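PDB 3M4A: putative Type I topoisomerase from Deinococcus radiodurans, which probably catalyses the ATP-independent breakage, passage and rejoining of single DNA strands as a type IB topoisomerase, and binds DNA. Local coordinates for residues A[132-137]-A[179-184]; A[154-159]-A[200-205]; A[246-251]-A[292-297]; A[302-307]-A[329-334]. One frame throughout, in Å; residues are numbered along the deposited sequence.

In the fold
The four contacts follow the protein from the small antiparallel sheet 160-183 and its loops to the C-terminal helices. Interactions 1 and 2 interleave along the chain and share an apolar seam, Phe136 CE1 lying 4.0 Å from Leu155 CD1. Interaction 1 also reaches the start of interaction 3, where Arg135 NH2 is 4.1 Å from Leu246 CD2. Interactions 3 and 4, with centres about 9 Å apart, are tied through Arg297, whose NE is 3.0 Å from Ser334 OG in a probable hydrogen bond. Interactions 2 and 4 lie far apart, about 39 Å between centres. Measured between nearest atoms, interaction 1 is about 10 Å from the bound DNA and interaction 4 about 18 Å.

Interaction 1: A[132-137]-A[179-184]; sequences HVARFR and QHKATS. With ACY (acetic acid), chain D.
Ala134, at the end of helix 120-134, faces Lys181 of strand 178-183 with 6.3 Å between their CA atoms, and segments 132-137 and 179-184 run in roughly opposite directions, 152° apart. Lys181 carries the contact. Its CD sits over the centre of the Phe136 ring, 3.5 Å from the centroid, in a CH-pi contact. A turn about the CD-CE bond (chi4 -72°) places NZ 3.1 Å from Ala134 O, nearly along the C=O axis. The same ammonium gives a second bond to Asp277 O and a third to a water at 2.7 Å from NZ, so three oxygens grip the charged end of this buried lysine. An alanine here would probably leave Ala134 O without this donor and uncover one face of the Phe136 ring. Farther along, the extended Arg137 chain brings NH1 2.9 Å from Gln179 OE1 in a weak, bent bond, with guanidinium and amide planes 63° apart; Arg137 NH2 goes to Gly279 O. At the other end Thr183 CG2 packs 3.8 Å from Val133 CG2, and a second water joins Val133 O to Ala182 O. The contact lays a helix terminus and its following turn on an edge strand of the three-stranded antiparallel sheet in the type IB catalytic core.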
# COMPACT_ATOMS: atom_id res chain seq x y z
N HIS A 132 3.31 -0.31 2.21
CA HIS A 132 3.32 -1.10 1.00
C HIS A 132 4.04 -2.43 1.20
O HIS A 132 3.48 -3.49 0.88
CB HIS A 132 3.98 -0.29 -0.10
CG HIS A 132 4.05 -0.98 -1.44
ND1 HIS A 132 4.99 -0.63 -2.38
CD2 HIS A 132 3.31 -1.97 -1.99
CE1 HIS A 132 4.83 -1.37 -3.46
NE2 HIS A 132 3.81 -2.20 -3.25
N VAL A 133 5.28 -2.39 1.69
CA VAL A 133 6.12 -3.58 1.71
C VAL A 133 5.96 -4.41 2.98
O VAL A 133 6.36 -5.58 3.01
CB VAL A 133 7.63 -3.25 1.45
CG1 VAL A 133 7.79 -2.37 0.19
CG2 VAL A 133 8.29 -2.60 2.65
N ALA A 134 5.41 -3.81 4.05
CA ALA A 134 5.25 -4.52 5.32
C ALA A 134 3.83 -4.57 5.89
O ALA A 134 3.63 -5.18 6.93
CB ALA A 134 6.22 -3.95 6.35
N ARG A 135 2.88 -3.94 5.22
CA ARG A 135 1.44 -4.20 5.46
C ARG A 135 1.02 -3.74 6.86
O ARG A 135 0.13 -4.33 7.50
CB ARG A 135 1.12 -5.66 5.19
CG ARG A 135 1.40 -6.08 3.75
CD ARG A 135 1.47 -7.59 3.55
NE ARG A 135 2.56 -8.22 4.30
CZ ARG A 135 3.79 -8.41 3.82
NH1 ARG A 135 4.12 -8.01 2.61
NH2 ARG A 135 4.70 -8.99 4.58
N PHE A 136 1.63 -2.65 7.31
CA PHE A 136 1.20 -2.01 8.56
C PHE A 136 -0.21 -1.41 8.47
O PHE A 136 -0.66 -1.00 7.39
CB PHE A 136 2.11 -0.83 8.88
CG PHE A 136 3.45 -1.17 9.50
CD1 PHE A 136 3.63 -1.20 10.89
CD2 PHE A 136 4.57 -1.37 8.70
CE1 PHE A 136 4.86 -1.45 11.44
CE2 PHE A 136 5.81 -1.62 9.23
CZ PHE A 136 5.97 -1.68 10.60
N ARG A 137 -0.86 -1.34 9.62
CA ARG A 137 -1.98 -0.41 9.82
C ARG A 137 -1.41 0.97 10.13
O ARG A 137 -0.32 1.09 10.69
CB ARG A 137 -2.83 -0.88 11.01
CG ARG A 137 -3.46 -2.24 10.87
CD ARG A 137 -4.17 -2.55 12.16
NE ARG A 137 -4.86 -3.83 12.20
CZ ARG A 137 -4.31 -4.99 12.55
NH1 ARG A 137 -3.02 -5.08 12.86
NH2 ARG A 137 -5.06 -6.07 12.58
N GLN A 179 3.09 -8.20 17.17
CA GLN A 179 3.35 -8.04 15.74
C GLN A 179 4.86 -8.05 15.50
O GLN A 179 5.63 -7.50 16.29
CB GLN A 179 2.80 -6.72 15.19
CG GLN A 179 1.30 -6.47 15.35
CD GLN A 179 0.46 -6.89 14.15
OE1 GLN A 179 -0.74 -6.35 14.07
NE2 GLN A 179 0.88 -7.69 13.30
N HIS A 180 5.25 -8.71 14.41
CA HIS A 180 6.62 -8.73 13.93
C HIS A 180 6.62 -8.40 12.44
O HIS A 180 5.89 -9.03 11.67
CB HIS A 180 7.23 -10.11 14.20
CG HIS A 180 6.97 -10.60 15.59
ND1 HIS A 180 7.80 -10.31 16.65
CD2 HIS A 180 5.94 -11.32 16.11
CE1 HIS A 180 7.31 -10.85 17.76
NE2 HIS A 180 6.18 -11.46 17.46
N LYS A 181 7.47 -7.47 12.03
CA LYS A 181 7.57 -7.09 10.63
C LYS A 181 9.03 -6.82 10.33
O LYS A 181 9.78 -6.51 11.22
CB LYS A 181 6.76 -5.83 10.38
CG LYS A 181 5.29 -6.04 10.73
CD LYS A 181 4.44 -4.89 10.31
CE LYS A 181 2.97 -5.19 10.52
NZ LYS A 181 2.39 -6.19 9.56
N ALA A 182 9.41 -6.97 9.07
CA ALA A 182 10.81 -6.76 8.70
C ALA A 182 10.90 -6.32 7.26
O ALA A 182 10.07 -6.67 6.44
CB ALA A 182 11.62 -8.04 8.90
N THR A 183 11.95 -5.55 6.96
CA THR A 183 12.18 -5.04 5.60
C THR A 183 13.65 -5.24 5.24
O THR A 183 14.49 -5.36 6.12
CB THR A 183 11.82 -3.53 5.45
OG1 THR A 183 12.64 -2.72 6.29
CG2 THR A 183 10.33 -3.30 5.79
N SER A 184 13.94 -5.24 3.94
CA SER A 184 15.29 -5.45 3.43
C SER A 184 15.80 -4.30 2.56
O SER A 184 16.96 -4.33 2.11
CB SER A 184 15.36 -6.77 2.65
OG SER A 184 14.42 -6.81 1.57
C ACY D . 6.89 2.40 -1.96
O ACY D . 7.90 3.13 -1.95
OXT ACY D . 6.97 1.15 -1.93
CH3 ACY D . 5.54 3.04 -2.02
O HOH W 1 8.06 -7.20 4.57
O HOH W 2 -0.06 -5.72 10.70

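Interaction 2: A[154-159]-A[200-205]; sequences TLRQRH and GPWLFQ
Arg156 and Trp202 face each other across a single beta bridge of antiparallel pattern between two loops of the catalytic core. They form the non-hydrogen-bonded pair, flanked by the backbone bonds Gln157 N to Pro201 O (2.8 Å) and Leu203 N to Leu155 O (3.2 Å). The extended Arg156 chain carries its guanidinium over one face of the tryptophan in a cation-pi contact: Arg156 NH2 lies 3.8 Å from Trp202 CH2, with the two planes 33° apart. Trp202 also makes a cation-pi contact with Arg216. The edge of the indole meets the backbone, with Trp202 CZ3 3.4 Å from Thr154 O. Arg156 NH1 reaches obliquely to Pro201 CB at 3.5 Å; this proline follows a cis peptide bond. Toward the interior, Leu155 and Leu203 run alongside each other in the same direction, and Leu155 CD1 touches the edge of the Phe204 ring at CE1. Leu203 in turn packs on Met192 and Leu196 of helix 186-196. The Gln157 chain, extended beyond CG, brings NE2 to a weak bond with Trp202 O and another bond with Leu198 O. Pro201 O accepts a second hydrogen bond from a water 2.9 Å away, which itself accepts from Arg158 N at 3.1 Å.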
# COMPACT_ATOMS: atom_id res chain seq x y z
N THR A 154 2.02 5.56 15.28
CA THR A 154 2.16 5.65 16.73
C THR A 154 3.34 4.80 17.26
O THR A 154 3.48 4.63 18.47
CB THR A 154 0.82 5.29 17.41
OG1 THR A 154 0.38 3.99 16.99
CG2 THR A 154 -0.24 6.31 17.00
N LEU A 155 4.22 4.33 16.37
CA LEU A 155 5.37 3.57 16.81
C LEU A 155 6.33 4.45 17.59
O LEU A 155 6.48 5.64 17.32
CB LEU A 155 6.15 2.92 15.66
CG LEU A 155 5.51 1.79 14.89
CD1 LEU A 155 6.53 1.19 13.92
CD2 LEU A 155 4.97 0.72 15.83
N ARG A 156 6.95 3.82 18.58
CA ARG A 156 7.98 4.40 19.37
C ARG A 156 9.33 3.88 18.88
O ARG A 156 9.42 2.82 18.24
CB ARG A 156 7.77 4.04 20.84
CG ARG A 156 6.52 4.68 21.43
CD ARG A 156 6.18 4.10 22.78
NE ARG A 156 5.12 4.87 23.42
CZ ARG A 156 5.31 5.95 24.19
NH1 ARG A 156 6.52 6.42 24.45
NH2 ARG A 156 4.25 6.57 24.70
N GLN A 157 10.38 4.62 19.16
CA GLN A 157 11.73 4.15 18.83
C GLN A 157 12.03 2.77 19.41
O GLN A 157 12.77 2.00 18.79
CB GLN A 157 12.81 5.15 19.27
CG GLN A 157 12.80 6.41 18.45
CD GLN A 157 14.00 7.32 18.70
OE1 GLN A 157 15.00 6.90 19.29
NE2 GLN A 157 13.89 8.57 18.28
N ARG A 158 11.45 2.44 20.57
CA ARG A 158 11.70 1.16 21.23
C ARG A 158 11.17 -0.04 20.47
O ARG A 158 11.49 -1.19 20.80
CB ARG A 158 11.13 1.15 22.66
CG ARG A 158 9.64 0.93 22.76
CD ARG A 158 9.24 0.76 24.21
NE ARG A 158 7.78 0.77 24.39
CZ ARG A 158 7.00 -0.30 24.32
NH1 ARG A 158 7.52 -1.49 24.07
NH2 ARG A 158 5.70 -0.17 24.50
N HIS A 159 10.39 0.22 19.43
CA HIS A 159 9.74 -0.81 18.65
C HIS A 159 10.53 -1.30 17.44
O HIS A 159 10.05 -2.17 16.71
CB HIS A 159 8.40 -0.30 18.14
CG HIS A 159 7.36 -0.17 19.21
ND1 HIS A 159 6.49 0.90 19.27
CD2 HIS A 159 7.06 -0.97 20.25
CE1 HIS A 159 5.68 0.72 20.30
NE2 HIS A 159 5.99 -0.41 20.90
N GLY A 200 14.03 10.80 21.33
CA GLY A 200 12.84 9.95 21.43
C GLY A 200 11.72 10.64 22.18
O GLY A 200 11.81 11.83 22.47
N PRO A 201 10.65 9.89 22.52
CA PRO A 201 10.41 8.46 22.36
C PRO A 201 9.79 8.01 21.03
O PRO A 201 9.74 6.81 20.78
CB PRO A 201 9.41 8.18 23.48
CG PRO A 201 8.63 9.43 23.59
CD PRO A 201 9.52 10.56 23.21
N TRP A 202 9.34 8.94 20.19
CA TRP A 202 8.55 8.61 19.00
C TRP A 202 9.45 8.35 17.80
O TRP A 202 10.54 8.92 17.70
CB TRP A 202 7.58 9.75 18.67
CG TRP A 202 6.62 10.01 19.78
CD1 TRP A 202 6.66 11.06 20.66
CD2 TRP A 202 5.52 9.20 20.16
NE1 TRP A 202 5.63 10.95 21.56
CE2 TRP A 202 4.91 9.82 21.28
CE3 TRP A 202 4.96 8.01 19.67
CZ2 TRP A 202 3.79 9.30 21.90
CZ3 TRP A 202 3.85 7.48 20.30
CH2 TRP A 202 3.26 8.14 21.40
N LEU A 203 9.00 7.49 16.89
CA LEU A 203 9.83 7.07 15.78
C LEU A 203 9.74 8.02 14.57
O LEU A 203 10.77 8.46 14.06
CB LEU A 203 9.46 5.65 15.36
CG LEU A 203 10.35 5.02 14.28
CD1 LEU A 203 11.85 5.11 14.61
CD2 LEU A 203 9.94 3.55 14.08
N PHE A 204 8.52 8.31 14.12
CA PHE A 204 8.33 9.04 12.86
C PHE A 204 8.19 10.52 13.16
O PHE A 204 7.13 11.00 13.58
CB PHE A 204 7.16 8.48 12.04
CG PHE A 204 7.42 7.08 11.56
CD1 PHE A 204 6.78 6.00 12.13
CD2 PHE A 204 8.40 6.85 10.59
CE1 PHE A 204 7.07 4.72 11.72
CE2 PHE A 204 8.70 5.57 10.17
CZ PHE A 204 8.04 4.51 10.73
N GLN A 205 9.31 11.21 12.99
CA GLN A 205 9.42 12.64 13.20
C GLN A 205 10.05 13.29 11.99
O GLN A 205 10.81 12.66 11.26
CB GLN A 205 10.29 12.91 14.42
CG GLN A 205 9.77 12.33 15.72
CD GLN A 205 10.66 12.67 16.89
OE1 GLN A 205 10.39 13.62 17.64
NE2 GLN A 205 11.75 11.93 17.05
O HOH W 3 5.98 7.45 15.38
O HOH W 4 10.86 4.80 22.51

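Interaction 3: A[246-251]-A[292-297]; sequences LAAEYL and PVIFDR
Leu251 pushes one methyl, CD1, against the Phe295 ring, lying 3.8 Å from both CD1 and CE1 of that ring; the two side chains cross at about a right angle. The approach to the ring is oblique. Ala247, one turn earlier, adds a looser contact from the same helix, its CB 4.4 Å from Phe295 CE1. The same Leu251 methyl also meets Ile294, with CD1 3.8 Å from Ile294 CG2 in the conformer described, one of two deposited for this isoleucine. In that conformer CG2 stands anti to the backbone N and also approaches Ala248 CA at 4.0 Å, while the other branch, Ile294 CG1, lies 4.0 Å from Ala248 CB. Such packing is that of two neighbouring helices in the mostly helical part of the catalytic core: segments 246-251 and 292-297 run nearly parallel, 14° apart, with their axes 9.9 Å from each other. The interface between the two segments is small, wholly apolar and buried. Helix 323-337 borders it, Ile294 also touching Leu328, Met331 and Leu332, while Leu304 of the loop after helix 292-299 packs on Ala248. Ala247 and Phe295 both rest on Ile290, in the loop preceding helix 292-299, and Ala247 meets Cys270 of helix 260-278 as well.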
# COMPACT_ATOMS: atom_id res chain seq x y z
N LEU A 246 1.27 -11.76 -0.50
CA LEU A 246 1.96 -12.70 0.39
C LEU A 246 1.39 -14.12 0.26
O LEU A 246 2.14 -15.08 0.17
CB LEU A 246 1.92 -12.22 1.86
CG LEU A 246 2.85 -12.93 2.84
CD1 LEU A 246 4.29 -12.65 2.51
CD2 LEU A 246 2.54 -12.50 4.26
N ALA A 247 0.07 -14.22 0.21
CA ALA A 247 -0.59 -15.50 -0.03
C ALA A 247 -0.16 -16.12 -1.37
O ALA A 247 0.18 -17.30 -1.44
CB ALA A 247 -2.11 -15.34 0.03
N ALA A 248 -0.15 -15.31 -2.42
CA ALA A 248 0.21 -15.81 -3.74
C ALA A 248 1.67 -16.29 -3.79
O ALA A 248 1.98 -17.33 -4.38
CB ALA A 248 -0.06 -14.74 -4.80
N GLU A 249 2.56 -15.53 -3.16
CA GLU A 249 3.98 -15.91 -3.06
C GLU A 249 4.16 -17.20 -2.30
O GLU A 249 4.89 -18.09 -2.73
CB GLU A 249 4.75 -14.81 -2.34
CG GLU A 249 4.97 -13.58 -3.17
CD GLU A 249 5.64 -12.44 -2.40
OE1 GLU A 249 5.49 -12.36 -1.15
OE2 GLU A 249 6.30 -11.64 -3.05
N TYR A 250 3.47 -17.28 -1.17
CA TYR A 250 3.48 -18.47 -0.34
C TYR A 250 3.05 -19.68 -1.15
O TYR A 250 3.74 -20.67 -1.17
CB TYR A 250 2.58 -18.28 0.86
CG TYR A 250 2.62 -19.37 1.90
CD1 TYR A 250 3.56 -19.34 2.94
CD2 TYR A 250 1.70 -20.40 1.88
CE1 TYR A 250 3.59 -20.32 3.91
CE2 TYR A 250 1.71 -21.39 2.87
CZ TYR A 250 2.67 -21.34 3.87
OH TYR A 250 2.68 -22.32 4.85
N LEU A 251 1.91 -19.60 -1.82
CA LEU A 251 1.43 -20.75 -2.58
C LEU A 251 2.39 -21.14 -3.72
O LEU A 251 2.64 -22.33 -3.97
CB LEU A 251 0.02 -20.47 -3.10
CG LEU A 251 -1.06 -20.34 -2.01
CD1 LEU A 251 -2.38 -19.83 -2.58
CD2 LEU A 251 -1.26 -21.68 -1.28
N PRO A 292 -9.98 -14.26 -3.32
CA PRO A 292 -10.18 -15.70 -3.54
C PRO A 292 -9.70 -16.19 -4.90
O PRO A 292 -9.46 -17.38 -5.10
CB PRO A 292 -11.70 -15.87 -3.41
CG PRO A 292 -12.27 -14.56 -3.69
CD PRO A 292 -11.26 -13.54 -3.20
N VAL A 293 -9.55 -15.28 -5.85
CA VAL A 293 -9.04 -15.65 -7.16
C VAL A 293 -7.70 -16.39 -7.06
O VAL A 293 -7.46 -17.35 -7.77
CB VAL A 293 -8.95 -14.42 -8.09
CG1 VAL A 293 -8.20 -14.77 -9.39
CG2 VAL A 293 -10.36 -13.90 -8.39
N ILE A 294 -6.82 -15.96 -6.14
CA ILE A 294 -5.51 -16.59 -5.96
C ILE A 294 -5.64 -18.06 -5.56
O ILE A 294 -4.88 -18.94 -6.02
CB ILE A 294 -4.68 -15.77 -4.92
CG1 ILE A 294 -4.01 -14.57 -5.61
CG2 ILE A 294 -3.63 -16.61 -4.22
CD1 ILE A 294 -4.98 -13.60 -6.26
N PHE A 295 -6.62 -18.33 -4.68
CA PHE A 295 -6.92 -19.69 -4.20
C PHE A 295 -7.56 -20.53 -5.32
O PHE A 295 -7.19 -21.69 -5.49
CB PHE A 295 -7.85 -19.63 -2.99
CG PHE A 295 -7.17 -19.21 -1.70
CD1 PHE A 295 -5.86 -18.74 -1.70
CD2 PHE A 295 -7.84 -19.29 -0.50
CE1 PHE A 295 -5.24 -18.37 -0.51
CE2 PHE A 295 -7.22 -18.91 0.70
CZ PHE A 295 -5.92 -18.45 0.67
N ASP A 296 -8.48 -19.94 -6.07
CA ASP A 296 -9.05 -20.60 -7.27
C ASP A 296 -7.95 -21.08 -8.22
O ASP A 296 -7.92 -22.25 -8.63
CB ASP A 296 -9.97 -19.66 -8.06
CG ASP A 296 -11.27 -19.35 -7.34
OD1 ASP A 296 -11.69 -20.10 -6.43
OD2 ASP A 296 -11.87 -18.32 -7.71
N ARG A 297 -7.01 -20.19 -8.55
CA ARG A 297 -5.93 -20.59 -9.44
C ARG A 297 -5.09 -21.71 -8.85
O ARG A 297 -4.75 -22.68 -9.54
CB ARG A 297 -5.08 -19.38 -9.83
CG ARG A 297 -5.83 -18.33 -10.60
CD ARG A 297 -6.37 -18.77 -11.97
NE ARG A 297 -7.09 -17.64 -12.52
CZ ARG A 297 -8.36 -17.34 -12.26
NH1 ARG A 297 -9.09 -18.13 -11.47
NH2 ARG A 297 -8.92 -16.26 -12.77

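Interaction 4: A[302-307]-A[329-334]; sequences KVLDDY and KRMLES
Tyr307 lays a face of its ring on the backbone of helix 323-337, with Met331 CA 3.8 Å from the ring centroid and 14° off its normal, a CH-pi contact made by the main chain. The Met331 and Tyr307 side chains cross at about a right angle. The methionine sulfur makes an oblique Met-aromatic contact, SD lying 5.3 Å from the Tyr307 centroid. A bend at the sulfur (chi3 -82°) turns the terminal methyl CE toward Tyr307 CD2 at 3.8 Å and against the backbone at Val303 C, 3.5 Å away. Residues 304-306 of the loop form a short 3-10 turn, pinned where Val303 N bonds to Asp306 OD2 at 2.9 Å. Ser334 CB approaches the ring obliquely, 3.8 Å from Tyr307 CE1. An alanine in place of Tyr307 would probably open a gap against Met331 and Ser334 and leave the methionine methyl freer to turn. Arg330 folds back at chi3 so that NE donates weakly to Tyr307 O at 3.0 Å. Arg297 of helix 292-299 also touches the Tyr307 side chain. With one weak bond across it, the contact rests chiefly on van der Waals packing of an aromatic face and a thioether chain.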
# COMPACT_ATOMS: atom_id res chain seq x y z
N LYS A 302 -2.33 -23.60 -10.74
CA LYS A 302 -1.66 -22.43 -11.30
C LYS A 302 -1.22 -21.49 -10.20
O LYS A 302 -1.96 -21.24 -9.26
CB LYS A 302 -2.59 -21.70 -12.27
CG LYS A 302 -2.98 -22.56 -13.49
CD LYS A 302 -4.06 -21.89 -14.31
CE LYS A 302 -4.33 -22.65 -15.61
NZ LYS A 302 -5.78 -22.72 -15.87
N VAL A 303 -0.00 -20.97 -10.33
CA VAL A 303 0.59 -20.09 -9.30
C VAL A 303 1.23 -18.89 -9.99
O VAL A 303 1.18 -18.78 -11.23
CB VAL A 303 1.62 -20.84 -8.45
CG1 VAL A 303 0.92 -21.92 -7.60
CG2 VAL A 303 2.71 -21.47 -9.32
N LEU A 304 1.82 -17.97 -9.22
CA LEU A 304 2.38 -16.74 -9.82
C LEU A 304 3.32 -17.03 -11.00
O LEU A 304 3.27 -16.33 -12.00
CB LEU A 304 3.16 -15.94 -8.77
CG LEU A 304 2.33 -15.25 -7.70
CD1 LEU A 304 3.27 -14.57 -6.68
CD2 LEU A 304 1.34 -14.26 -8.30
N ASP A 305 4.14 -18.08 -10.87
CA ASP A 305 5.08 -18.48 -11.93
C ASP A 305 4.42 -18.60 -13.31
O ASP A 305 5.06 -18.35 -14.34
CB ASP A 305 5.69 -19.87 -11.65
CG ASP A 305 6.16 -20.06 -10.21
OD1 ASP A 305 6.13 -19.12 -9.40
OD2 ASP A 305 6.56 -21.22 -9.90
N ASP A 306 3.16 -19.02 -13.34
CA ASP A 306 2.43 -19.24 -14.59
C ASP A 306 1.93 -17.96 -15.25
O ASP A 306 1.44 -17.99 -16.40
CB ASP A 306 1.25 -20.18 -14.33
CG ASP A 306 1.69 -21.54 -13.84
OD1 ASP A 306 2.39 -22.25 -14.59
OD2 ASP A 306 1.35 -21.91 -12.70
N TYR A 307 2.04 -16.83 -14.54
CA TYR A 307 1.55 -15.55 -15.04
C TYR A 307 2.66 -14.53 -15.28
O TYR A 307 2.41 -13.32 -15.29
CB TYR A 307 0.48 -14.99 -14.10
CG TYR A 307 -0.76 -15.83 -14.12
CD1 TYR A 307 -1.72 -15.65 -15.12
CD2 TYR A 307 -0.97 -16.81 -13.17
CE1 TYR A 307 -2.85 -16.43 -15.16
CE2 TYR A 307 -2.12 -17.61 -13.21
CZ TYR A 307 -3.05 -17.42 -14.21
OH TYR A 307 -4.18 -18.19 -14.24
N LYS A 329 -0.70 -9.16 -10.65
CA LYS A 329 -1.56 -8.35 -11.49
C LYS A 329 -2.10 -9.16 -12.66
O LYS A 329 -3.28 -9.12 -12.93
CB LYS A 329 -0.82 -7.14 -12.03
CG LYS A 329 -1.78 -6.14 -12.65
CD LYS A 329 -1.11 -4.94 -13.24
CE LYS A 329 -2.17 -3.94 -13.67
NZ LYS A 329 -1.62 -2.84 -14.51
N ARG A 330 -1.21 -9.88 -13.32
CA ARG A 330 -1.59 -10.70 -14.48
C ARG A 330 -2.51 -11.84 -14.07
O ARG A 330 -3.47 -12.15 -14.79
CB ARG A 330 -0.35 -11.19 -15.20
CG ARG A 330 0.36 -10.08 -15.94
CD ARG A 330 1.63 -10.55 -16.60
NE ARG A 330 1.38 -11.62 -17.56
CZ ARG A 330 0.93 -11.44 -18.79
NH1 ARG A 330 0.69 -10.22 -19.27
NH2 ARG A 330 0.73 -12.50 -19.56
N MET A 331 -2.25 -12.45 -12.90
CA MET A 331 -3.17 -13.48 -12.39
C MET A 331 -4.57 -12.92 -12.15
O MET A 331 -5.57 -13.55 -12.53
CB MET A 331 -2.63 -14.13 -11.11
CG MET A 331 -3.52 -15.22 -10.56
SD MET A 331 -2.95 -15.85 -8.97
CE MET A 331 -1.71 -17.02 -9.49
N LEU A 332 -4.66 -11.76 -11.50
CA LEU A 332 -5.97 -11.15 -11.26
C LEU A 332 -6.65 -10.79 -12.58
O LEU A 332 -7.87 -10.95 -12.71
CB LEU A 332 -5.85 -9.91 -10.39
CG LEU A 332 -5.39 -10.18 -8.95
CD1 LEU A 332 -5.15 -8.84 -8.24
CD2 LEU A 332 -6.39 -11.04 -8.16
N GLU A 333 -5.87 -10.31 -13.54
CA GLU A 333 -6.41 -9.99 -14.86
C GLU A 333 -7.02 -11.22 -15.58
O GLU A 333 -7.93 -11.06 -16.40
CB GLU A 333 -5.35 -9.28 -15.73
CG GLU A 333 -5.11 -7.84 -15.27
CD GLU A 333 -4.02 -7.11 -16.03
OE1 GLU A 333 -3.05 -7.76 -16.51
OE2 GLU A 333 -4.11 -5.86 -16.11
N SER A 334 -6.57 -12.42 -15.25
CA SER A 334 -7.14 -13.62 -15.87
C SER A 334 -8.62 -13.83 -15.50
O SER A 334 -9.33 -14.52 -16.23
CB SER A 334 -6.33 -14.87 -15.52
OG SER A 334 -6.50 -15.25 -14.17